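Local coordinates for protein glutathione S-transferase (Cupriavidus metallidurans, PDB 4MK3) that probably transfers glutathione to electrophilic substrates as a glutathione transferase, and binds glutathione sulfinic acid, at residues A[23-29]-A[47-53]; A[33-37]-A[85-89]; A[153-158]-A[196-202]. All coordinates share one frame; numbering follows the deposited sequence.

Contact 1 of 3, residues A[23-29]-A[47-53]; sequences MKLYASQ and DYEMIEE
Met23 to Ala27 and Glu49 to Glu53 trade backbone hydrogen bonds as parallel strands, 24-27 beside 49-52. The ladder starts at Glu49 N to Met23 O (2.8 Å), takes in Leu25 N to Glu49 O, Ile51 N to Leu25 O and Ala27 N to Ile51 O, and ends at Glu53 N to Ala27 O (2.9 Å).

The apolar contacts fall on two faces. On one, Ile51 lies alongside Tyr26: its CD1 stands over the ring, 4.1 Å from the ring centroid, in a CH-pi contact, and also meets Lys24 CD at 3.6 Å. On the other, Leu25 CB packs against the ring of Tyr48, which precedes the strand (CD2, 3.7 Å), while Met50, bent at chi2 (70°), brings CE back to Ala27 CB (3.7 Å).

Two polar pairs sit at the ends. Lys24 NZ and Glu49 OE1 make a long salt bridge of 4.0 Å. Gln29 NE2 gives a hydrogen to the anti lone pair of Glu52 OE1 (3.0 Å), which lies in the amide plane. An alanine here takes the amide away, and would probably leave the Glu52 carboxylate free to turn and a gap beside Met50 CE.

The strands are the two arms of a beta-alpha-beta unit. Helix 32-44 covers the face of Leu25 and Ala27 through Val37 and Ala34, and strand 73-75 continues the sheet beyond 24-27.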
loop_
_atom_site.group_PDB
_atom_site.type_symbol
_atom_site.label_atom_id
_atom_site.label_comp_id
_atom_site.label_asym_id
_atom_site.label_seq_id
_atom_site.Cartn_x
_atom_site.Cartn_y
_atom_site.Cartn_z
ATOM N N MET A 23 -19.487 11.856 -7.604
ATOM C CA MET A 23 -18.194 11.107 -7.590
ATOM C C MET A 23 -18.255 9.874 -8.477
ATOM O O MET A 23 -19.290 9.210 -8.566
ATOM C CB MET A 23 -17.869 10.612 -6.185
ATOM C CG MET A 23 -17.675 11.679 -5.138
ATOM S SD MET A 23 -17.107 10.945 -3.589
ATOM C CE MET A 23 -17.988 9.414 -3.566
ATOM N N LYS A 24 -17.126 9.549 -9.088
ATOM C CA LYS A 24 -17.001 8.384 -9.950
ATOM C C LYS A 24 -15.956 7.450 -9.398
ATOM O O LYS A 24 -14.854 7.876 -9.051
ATOM C CB LYS A 24 -16.594 8.793 -11.368
ATOM C CG LYS A 24 -17.632 9.600 -12.107
ATOM C CD LYS A 24 -17.061 10.120 -13.425
ATOM C CE LYS A 24 -18.088 10.932 -14.186
ATOM N NZ LYS A 24 -18.561 12.094 -13.398
ATOM N N LEU A 25 -16.292 6.166 -9.323
ATOM C CA LEU A 25 -15.319 5.161 -8.939
ATOM C C LEU A 25 -14.973 4.297 -10.132
ATOM O O LEU A 25 -15.829 3.586 -10.676
ATOM C CB LEU A 25 -15.831 4.262 -7.810
ATOM C CG LEU A 25 -14.803 3.269 -7.275
ATOM C CD1 LEU A 25 -13.763 3.944 -6.429
ATOM C CD2 LEU A 25 -15.503 2.137 -6.485
ATOM N N TYR A 26 -13.714 4.386 -10.538
ATOM C CA TYR A 26 -13.152 3.534 -11.552
ATOM C C TYR A 26 -12.691 2.266 -10.870
ATOM O O TYR A 26 -11.886 2.288 -9.943
ATOM C CB TYR A 26 -11.994 4.238 -12.295
ATOM C CG TYR A 26 -12.468 5.291 -13.233
ATOM C CD1 TYR A 26 -12.759 6.566 -12.773
ATOM C CD2 TYR A 26 -12.687 5.002 -14.575
ATOM C CE1 TYR A 26 -13.215 7.535 -13.629
ATOM C CE2 TYR A 26 -13.147 5.959 -15.437
ATOM C CZ TYR A 26 -13.420 7.218 -14.966
ATOM O OH TYR A 26 -13.867 8.141 -15.897
ATOM N N ALA A 27 -13.236 1.152 -11.328
ATOM C CA ALA A 27 -13.098 -0.091 -10.599
ATOM C C ALA A 27 -13.445 -1.240 -11.501
ATOM O O ALA A 27 -13.717 -1.053 -12.657
ATOM C CB ALA A 27 -14.015 -0.072 -9.399
ATOM N N SER A 28 -13.422 -2.448 -10.961
ATOM C CA SER A 28 -13.955 -3.594 -11.672
ATOM C C SER A 28 -14.745 -4.379 -10.639
ATOM O O SER A 28 -14.593 -4.163 -9.429
ATOM C CB SER A 28 -12.847 -4.439 -12.275
ATOM O OG SER A 28 -12.164 -5.127 -11.243
ATOM N N GLN A 29 -15.596 -5.273 -11.127
ATOM C CA GLN A 29 -16.458 -6.047 -10.243
ATOM C C GLN A 29 -15.700 -7.193 -9.583
ATOM O O GLN A 29 -16.212 -7.809 -8.638
ATOM C CB GLN A 29 -17.656 -6.595 -11.017
ATOM C CG GLN A 29 -18.589 -5.526 -11.606
ATOM C CD GLN A 29 -19.548 -4.923 -10.585
ATOM O OE1 GLN A 29 -19.845 -5.531 -9.555
ATOM N NE2 GLN A 29 -20.056 -3.728 -10.883
ATOM N N ASP A 47 -23.382 7.840 -2.138
ATOM C CA ASP A 47 -23.746 7.594 -3.528
ATOM C C ASP A 47 -22.555 7.895 -4.421
ATOM O O ASP A 47 -21.777 8.807 -4.148
ATOM C CB ASP A 47 -24.961 8.418 -3.936
ATOM C CG ASP A 47 -26.260 7.823 -3.422
ATOM O OD1 ASP A 47 -26.492 6.608 -3.621
ATOM O OD2 ASP A 47 -27.044 8.571 -2.808
ATOM N N TYR A 48 -22.398 7.095 -5.464
ATOM C CA TYR A 48 -21.305 7.265 -6.426
ATOM C C TYR A 48 -21.649 6.540 -7.715
ATOM O O TYR A 48 -22.522 5.661 -7.730
ATOM C CB TYR A 48 -19.986 6.744 -5.864
ATOM C CG TYR A 48 -19.961 5.226 -5.710
ATOM C CD1 TYR A 48 -20.583 4.603 -4.642
ATOM C CD2 TYR A 48 -19.304 4.420 -6.631
ATOM C CE1 TYR A 48 -20.561 3.244 -4.511
ATOM C CE2 TYR A 48 -19.291 3.058 -6.514
ATOM C CZ TYR A 48 -19.922 2.468 -5.454
ATOM O OH TYR A 48 -19.908 1.097 -5.311
ATOM N N GLU A 49 -21.028 6.965 -8.810
ATOM C CA GLU A 49 -21.177 6.300 -10.094
ATOM C C GLU A 49 -20.086 5.262 -10.225
ATOM O O GLU A 49 -18.917 5.561 -10.021
ATOM C CB GLU A 49 -21.052 7.308 -11.235
ATOM C CG GLU A 49 -21.167 6.705 -12.619
ATOM C CD GLU A 49 -21.031 7.734 -13.721
ATOM O OE1 GLU A 49 -21.023 8.949 -13.412
ATOM O OE2 GLU A 49 -20.927 7.318 -14.896
ATOM N N MET A 50 -20.478 4.034 -10.543
ATOM C CA MET A 50 -19.556 2.936 -10.733
ATOM C C MET A 50 -19.174 2.889 -12.204
ATOM O O MET A 50 -20.046 2.842 -13.068
ATOM C CB MET A 50 -20.238 1.619 -10.342
ATOM C CG MET A 50 -19.426 0.358 -10.637
ATOM S SD MET A 50 -17.989 0.194 -9.573
ATOM C CE MET A 50 -17.374 -1.432 -10.053
ATOM N N ILE A 51 -17.874 2.906 -12.492
ATOM C CA ILE A 51 -17.407 2.825 -13.880
ATOM C C ILE A 51 -16.454 1.645 -14.007
ATOM O O ILE A 51 -15.345 1.683 -13.463
ATOM C CB ILE A 51 -16.700 4.119 -14.346
ATOM C CG1 ILE A 51 -17.634 5.321 -14.174
ATOM C CG2 ILE A 51 -16.302 3.991 -15.818
ATOM C CD1 ILE A 51 -17.013 6.654 -14.529
ATOM N N GLU A 52 -16.880 0.586 -14.695
ATOM C CA GLU A 52 -16.032 -0.590 -14.847
ATOM C C GLU A 52 -14.944 -0.221 -15.826
ATOM O O GLU A 52 -15.241 0.308 -16.904
ATOM C CB GLU A 52 -16.802 -1.805 -15.389
ATOM C CG GLU A 52 -17.741 -2.470 -14.389
ATOM C CD GLU A 52 -19.112 -1.834 -14.340
ATOM O OE1 GLU A 52 -19.837 -2.048 -13.340
ATOM O OE2 GLU A 52 -19.476 -1.136 -15.309
ATOM N N GLU A 53 -13.703 -0.511 -15.463
ATOM C CA GLU A 53 -12.543 -0.190 -16.281
ATOM C C GLU A 53 -11.618 -1.400 -16.274
ATOM O O GLU A 53 -11.239 -1.862 -15.193
ATOM C CB GLU A 53 -11.841 1.026 -15.660
ATOM C CG GLU A 53 -10.617 1.516 -16.403
ATOM C CD GLU A 53 -10.921 2.006 -17.808
ATOM O OE1 GLU A 53 -12.079 2.405 -18.107
ATOM O OE2 GLU A 53 -10.000 1.949 -18.646
#

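Contact 2 of 3, residues A[33-37]-A[85-89]; sequences YARKV and SRVIA. With GSF (L-gamma-glutamyl-3-sulfino-L-alanylglycine), chain E.
Lys36 reaches across to Ser85 and gives its OG a hydrogen bond from NZ, 2.9 Å long. The lysine runs out straight and then bends at chi3 (62°), which carries the ammonium over to the first turn of helix 85-94. Ser85 OG in turn donates to O12 of the bound glutathione sulfinic acid, GSF (2.7 Å). The serine's chi1 of 71° sets OG between the backbone N and the carbonyl carbon, and Ser85 N reaches the other oxygen of that carboxylate, GSF O11, at 2.9 Å. One serine therefore grips both oxygens of the alpha-carboxylate of the gamma-glutamyl residue, and Lys36 lies behind it as a second-shell group. Glu116 and Asp120 form salt bridges with NZ, which probably offset the lysine charge.

Tyr33 presents its ring to the same ligand. GSF CB1 sits 3.8 Å above the ring plane, over its centre, while the sulfinate oxygen O2S comes in at the ring edge, 3.1 Å from Tyr33 CD2. The hydroxyl end turns away to Asp124.

Farther along, Val37 and Ile88 cross at about a right angle. Their methyls, Val37 CG1 and Ile88 CG2, are only 3.5 Å apart, closer than usual for two carbons, so the packing here is tight.

The two helix segments run almost parallel, 3° apart, with their axes 9.3 Å from each other. Both belong to the thioredoxin-like N-terminal domain of the glutathione transferase fold, and their N-terminal ends line the glutathione site, to which Lys152 and Arg148 of the second subunit also contribute.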
loop_
_atom_site.group_PDB
_atom_site.type_symbol
_atom_site.label_atom_id
_atom_site.label_comp_id
_atom_site.label_asym_id
_atom_site.label_seq_id
_atom_site.Cartn_x
_atom_site.Cartn_y
_atom_site.Cartn_z
ATOM N N TYR A 33 -9.436 -4.996 -4.083
ATOM C CA TYR A 33 -9.154 -3.677 -3.536
ATOM C C TYR A 33 -10.320 -2.743 -3.808
ATOM O O TYR A 33 -10.682 -1.929 -2.957
ATOM C CB TYR A 33 -7.872 -3.092 -4.151
ATOM C CG TYR A 33 -6.630 -3.969 -4.099
ATOM C CD1 TYR A 33 -5.780 -3.962 -3.015
ATOM C CD2 TYR A 33 -6.287 -4.730 -5.193
ATOM C CE1 TYR A 33 -4.625 -4.753 -3.025
ATOM C CE2 TYR A 33 -5.176 -5.502 -5.218
ATOM C CZ TYR A 33 -4.343 -5.516 -4.145
ATOM O OH TYR A 33 -3.207 -6.285 -4.199
ATOM N N ALA A 34 -10.880 -2.827 -5.004
ATOM C CA ALA A 34 -12.044 -2.024 -5.311
ATOM C C ALA A 34 -13.248 -2.497 -4.502
ATOM O O ALA A 34 -14.077 -1.683 -4.087
ATOM C CB ALA A 34 -12.360 -2.070 -6.794
ATOM N N ARG A 35 -13.325 -3.800 -4.215
ATOM C CA ARG A 35 -14.452 -4.291 -3.423
ATOM C C ARG A 35 -14.410 -3.708 -2.020
ATOM O O ARG A 35 -15.435 -3.341 -1.467
ATOM C CB ARG A 35 -14.505 -5.811 -3.342
ATOM C CG ARG A 35 -15.797 -6.288 -2.679
ATOM C CD ARG A 35 -15.800 -7.751 -2.385
ATOM N NE ARG A 35 -17.130 -8.209 -2.001
ATOM C CZ ARG A 35 -17.441 -9.471 -1.801
ATOM N NH1 ARG A 35 -16.495 -10.407 -1.883
ATOM N NH2 ARG A 35 -18.683 -9.818 -1.523
ATOM N N LYS A 36 -13.213 -3.610 -1.454
ATOM C CA LYS A 36 -13.060 -2.967 -0.156
ATOM C C LYS A 36 -13.650 -1.562 -0.145
ATOM O O LYS A 36 -14.400 -1.178 0.759
ATOM C CB LYS A 36 -11.579 -2.951 0.256
ATOM C CG LYS A 36 -11.295 -2.226 1.567
ATOM C CD LYS A 36 -9.809 -2.254 1.953
ATOM C CE LYS A 36 -8.979 -1.543 0.907
ATOM N NZ LYS A 36 -7.555 -1.366 1.309
ATOM N N VAL A 37 -13.329 -0.774 -1.174
ATOM C CA VAL A 37 -13.856 0.573 -1.285
ATOM C C VAL A 37 -15.371 0.576 -1.476
ATOM O O VAL A 37 -16.075 1.361 -0.866
ATOM C CB VAL A 37 -13.171 1.320 -2.441
ATOM C CG1 VAL A 37 -13.928 2.613 -2.776
ATOM C CG2 VAL A 37 -11.703 1.571 -2.111
ATOM N N SER A 85 -6.602 2.270 -2.776
ATOM C CA SER A 85 -7.781 1.845 -2.018
ATOM C C SER A 85 -7.758 2.287 -0.573
ATOM O O SER A 85 -8.794 2.580 -0.013
ATOM C CB SER A 85 -7.981 0.330 -2.104
ATOM O OG SER A 85 -6.989 -0.394 -1.349
ATOM N N ARG A 86 -6.590 2.320 0.044
ATOM C CA ARG A 86 -6.516 2.732 1.448
ATOM C C ARG A 86 -6.831 4.199 1.620
ATOM O O ARG A 86 -7.502 4.602 2.583
ATOM C CB ARG A 86 -5.131 2.496 2.009
ATOM C CG ARG A 86 -4.695 1.113 1.947
ATOM C CD ARG A 86 -3.511 0.983 2.896
ATOM N NE ARG A 86 -2.761 -0.184 2.603
ATOM C CZ ARG A 86 -1.576 -0.437 3.136
ATOM N NH1 ARG A 86 -1.039 0.425 3.995
ATOM N NH2 ARG A 86 -0.955 -1.571 2.821
ATOM N N VAL A 87 -6.356 5.010 0.675
ATOM C CA VAL A 87 -6.595 6.438 0.724
ATOM C C VAL A 87 -8.070 6.744 0.465
ATOM O O VAL A 87 -8.672 7.598 1.110
ATOM C CB VAL A 87 -5.702 7.156 -0.327
ATOM C CG1 VAL A 87 -5.958 8.655 -0.332
ATOM C CG2 VAL A 87 -4.242 6.884 -0.033
ATOM N N ILE A 88 -8.663 6.023 -0.478
ATOM C CA ILE A 88 -10.076 6.186 -0.778
ATOM C C ILE A 88 -10.942 5.753 0.409
ATOM O O ILE A 88 -11.886 6.451 0.788
ATOM C CB ILE A 88 -10.464 5.376 -2.016
ATOM C CG1 ILE A 88 -9.692 5.873 -3.253
ATOM C CG2 ILE A 88 -11.975 5.455 -2.238
ATOM C CD1 ILE A 88 -9.757 4.876 -4.414
ATOM N N ALA A 89 -10.600 4.621 1.012
ATOM C CA ALA A 89 -11.364 4.147 2.171
ATOM C C ALA A 89 -11.330 5.137 3.332
ATOM O O ALA A 89 -12.361 5.437 3.936
ATOM C CB ALA A 89 -10.867 2.774 2.613
HETATM C CB1 GSF E . -3.464 -1.883 -5.501
HETATM C CG1 GSF E . -4.564 -1.913 -6.553
HETATM C CD1 GSF E . -4.266 -2.883 -7.675
HETATM O OE1 GSF E . -3.196 -3.438 -7.821
HETATM C C1 GSF E . -4.714 -0.448 -3.907
HETATM O O11 GSF E . -5.756 0.014 -4.437
HETATM O O12 GSF E . -4.745 -0.807 -2.700
HETATM N N1 GSF E . -2.283 -0.522 -3.850
HETATM C CA1 GSF E . -3.454 -0.571 -4.722
HETATM N N2 GSF E . -5.311 -3.139 -8.551
HETATM C CA2 GSF E . -5.122 -3.994 -9.675
HETATM C CB2 GSF E . -6.434 -4.560 -10.110
HETATM S SG2 GSF E . -7.028 -5.863 -9.091
HETATM O O1S GSF E . -7.956 -6.645 -9.926
HETATM O O2S GSF E . -7.691 -5.272 -7.892
HETATM C C2 GSF E . -4.695 -3.193 -10.885
HETATM O O2 GSF E . -5.289 -2.163 -11.195
HETATM N N3 GSF E . -3.626 -3.676 -11.632
HETATM C CA3 GSF E . -3.224 -2.982 -12.821
HETATM C C3 GSF E . -1.700 -2.854 -12.933
HETATM O O31 GSF E . -1.214 -2.464 -14.037
HETATM O O32 GSF E . -0.950 -3.124 -11.971
#

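Contact 3 of 3, residues A[153-158]-A[196-202]; sequences IDAALT and IAWRDRH
Leu157 of helix 143-164 packs against Trp198 of the short helix 198-201 and Ile196 just before it, within the all-helical C-terminal domain of the glutathione transferase fold. This is the tight side of the contact. Leu157 CD1 lies 3.7 Å from Trp198 CB, and the two side chains cross at about a right angle. The tryptophan's chi1 of 65° turns the indole away from helix 143-164, and CB makes the closest approach. Ile196 extends the apolar strip: its CG2 meets Leu157 CD1, and its CD1 meets Ile153 CD1 at 4.0 Å. Leu186 and Leu189 of helix 177-192 pack on both Leu157 and Trp198, while helix 106-134 lies against Ile153.

Toward solvent the contact becomes polar. Arg201 runs extended from CG to NE and presents the edge of its guanidinium to Asp154. Arg201 NH1 donates to Asp154 OD1 at 2.8 Å in a salt bridge, and NH2 adds a weak bond to the same oxygen. The groups do not lie flat against each other: their planes are 76° apart, and NH1 meets OD1 from above the carboxylate plane.

The ring of His202 has Arg201 CB over the centre of one face and Leu157 O above the rim of the other, 4.0 Å from the plane. One water gathers the polar groups: it donates to Asp154 O, accepts from Arg201 NH1, and lies in the plane of the imidazole, 2.8 Å from His202 NE2.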
loop_
_atom_site.group_PDB
_atom_site.type_symbol
_atom_site.label_atom_id
_atom_site.label_comp_id
_atom_site.label_asym_id
_atom_site.label_seq_id
_atom_site.Cartn_x
_atom_site.Cartn_y
_atom_site.Cartn_z
ATOM N N ILE A 153 0.954 -15.708 1.500
ATOM C CA ILE A 153 -0.487 -15.865 1.691
ATOM C C ILE A 153 -0.741 -16.771 2.896
ATOM O O ILE A 153 -1.551 -16.424 3.768
ATOM C CB ILE A 153 -1.180 -16.429 0.439
ATOM C CG1 ILE A 153 -1.055 -15.444 -0.727
ATOM C CG2 ILE A 153 -2.656 -16.737 0.721
ATOM C CD1 ILE A 153 -1.429 -16.040 -2.113
ATOM N N ASP A 154 -0.042 -17.899 2.961
ATOM C CA ASP A 154 -0.206 -18.847 4.061
ATOM C C ASP A 154 0.113 -18.162 5.387
ATOM O O ASP A 154 -0.603 -18.334 6.367
ATOM C CB ASP A 154 0.701 -20.035 3.887
ATOM C CG ASP A 154 0.246 -20.975 2.785
ATOM O OD1 ASP A 154 -0.919 -20.885 2.340
ATOM O OD2 ASP A 154 1.068 -21.804 2.380
ATOM N N ALA A 155 1.207 -17.417 5.422
ATOM C CA ALA A 155 1.624 -16.734 6.643
ATOM C C ALA A 155 0.627 -15.658 7.046
ATOM O O ALA A 155 0.312 -15.484 8.236
ATOM C CB ALA A 155 3.026 -16.142 6.457
ATOM N N ALA A 156 0.114 -14.935 6.061
ATOM C CA ALA A 156 -0.858 -13.883 6.357
ATOM C C ALA A 156 -2.138 -14.489 6.917
ATOM O O ALA A 156 -2.742 -13.921 7.829
ATOM C CB ALA A 156 -1.151 -13.069 5.118
ATOM N N LEU A 157 -2.577 -15.609 6.350
ATOM C CA LEU A 157 -3.757 -16.308 6.863
ATOM C C LEU A 157 -3.563 -16.729 8.303
ATOM O O LEU A 157 -4.457 -16.552 9.116
ATOM C CB LEU A 157 -4.130 -17.504 6.002
ATOM C CG LEU A 157 -4.668 -17.157 4.618
ATOM C CD1 LEU A 157 -4.567 -18.374 3.730
ATOM C CD2 LEU A 157 -6.103 -16.651 4.741
ATOM N N THR A 158 -2.411 -17.303 8.619
ATOM C CA THR A 158 -2.140 -17.717 9.988
ATOM C C THR A 158 -2.173 -16.497 10.907
ATOM O O THR A 158 -2.719 -16.562 12.007
ATOM C CB THR A 158 -0.792 -18.366 10.068
ATOM O OG1 THR A 158 -0.825 -19.580 9.312
ATOM C CG2 THR A 158 -0.429 -18.713 11.505
ATOM N N ILE A 196 -6.273 -22.904 -2.263
ATOM C CA ILE A 196 -5.683 -22.520 -0.993
ATOM C C ILE A 196 -6.731 -22.752 0.087
ATOM O O ILE A 196 -7.648 -21.960 0.268
ATOM C CB ILE A 196 -5.188 -21.053 -1.016
ATOM C CG1 ILE A 196 -4.091 -20.904 -2.077
ATOM C CG2 ILE A 196 -4.680 -20.627 0.362
ATOM C CD1 ILE A 196 -3.555 -19.483 -2.272
ATOM N N ALA A 197 -6.580 -23.862 0.816
ATOM C CA ALA A 197 -7.657 -24.374 1.648
ATOM C C ALA A 197 -7.721 -23.735 3.034
ATOM O O ALA A 197 -7.717 -24.434 4.055
ATOM C CB ALA A 197 -7.526 -25.884 1.768
ATOM N N TRP A 198 -7.821 -22.410 3.079
ATOM C CA TRP A 198 -7.821 -21.710 4.351
ATOM C C TRP A 198 -8.988 -22.108 5.245
ATOM O O TRP A 198 -8.882 -22.044 6.457
ATOM C CB TRP A 198 -7.791 -20.198 4.139
ATOM C CG TRP A 198 -9.007 -19.602 3.475
ATOM C CD1 TRP A 198 -9.177 -19.361 2.140
ATOM C CD2 TRP A 198 -10.201 -19.152 4.114
ATOM N NE1 TRP A 198 -10.401 -18.796 1.914
ATOM C CE2 TRP A 198 -11.048 -18.642 3.109
ATOM C CE3 TRP A 198 -10.640 -19.128 5.440
ATOM C CZ2 TRP A 198 -12.308 -18.131 3.387
ATOM C CZ3 TRP A 198 -11.882 -18.615 5.716
ATOM C CH2 TRP A 198 -12.707 -18.112 4.698
ATOM N N ARG A 199 -10.103 -22.506 4.650
ATOM C CA ARG A 199 -11.313 -22.842 5.416
ATOM C C ARG A 199 -11.151 -24.106 6.250
ATOM O O ARG A 199 -11.771 -24.254 7.299
ATOM C CB ARG A 199 -12.495 -23.006 4.458
ATOM C CG ARG A 199 -12.931 -21.680 3.854
ATOM C CD ARG A 199 -13.986 -21.877 2.778
ATOM N NE ARG A 199 -14.508 -20.573 2.413
ATOM C CZ ARG A 199 -15.478 -19.953 3.080
ATOM N NH1 ARG A 199 -15.875 -18.728 2.719
ATOM N NH2 ARG A 199 -16.071 -20.566 4.101
ATOM N N ASP A 200 -10.338 -25.013 5.762
ATOM C CA ASP A 200 -10.028 -26.197 6.529
ATOM C C ASP A 200 -9.123 -25.838 7.711
ATOM O O ASP A 200 -9.357 -26.332 8.819
ATOM C CB ASP A 200 -9.421 -27.244 5.609
ATOM C CG ASP A 200 -10.415 -27.735 4.567
ATOM O OD1 ASP A 200 -11.597 -27.924 4.925
ATOM O OD2 ASP A 200 -10.023 -27.922 3.401
ATOM N N ARG A 201 -8.159 -24.934 7.488
ATOM C CA ARG A 201 -7.081 -24.601 8.433
ATOM C C ARG A 201 -7.503 -23.730 9.603
ATOM O O ARG A 201 -6.928 -23.844 10.681
ATOM C CB ARG A 201 -5.953 -23.813 7.738
ATOM C CG ARG A 201 -5.308 -24.475 6.540
ATOM C CD ARG A 201 -4.349 -23.478 5.881
ATOM N NE ARG A 201 -3.929 -23.899 4.548
ATOM C CZ ARG A 201 -3.217 -23.138 3.719
ATOM N NH1 ARG A 201 -2.829 -21.923 4.088
ATOM N NH2 ARG A 201 -2.895 -23.589 2.513
ATOM N N HIS A 202 -8.449 -22.824 9.373
ATOM C CA HIS A 202 -8.721 -21.737 10.313
ATOM C C HIS A 202 -10.208 -21.570 10.592
ATOM O O HIS A 202 -10.864 -20.720 10.000
ATOM C CB HIS A 202 -8.144 -20.423 9.787
ATOM C CG HIS A 202 -6.699 -20.497 9.400
ATOM N ND1 HIS A 202 -5.694 -20.766 10.305
ATOM C CD2 HIS A 202 -6.089 -20.298 8.205
ATOM C CE1 HIS A 202 -4.528 -20.748 9.680
ATOM N NE2 HIS A 202 -4.741 -20.480 8.404
HETATM O O HOH W 1 -2.489 -20.599 6.674
#

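Overall arrangement
Contacts 1 and 2 share the N-terminal domain and touch directly: Ala27 and Leu25 of the strand pack on Ala34 and Val37 of helix 32-44, which connects the two strands of contact 1 and supplies one side of contact 2. Contact 3 lies in the C-terminal helices, on the other side of the chain's centre from contact 1, their centres about 31 Å apart. Contact 2 is buried, and some of its polar atoms bind the ligand. The other two are partly buried: contact 1 rests on backbone bonds at a sheet edge, whereas contact 3 is side-chain packing bordered by a salt bridge and a water. Contacts 2 and 3 both reach the second subunit.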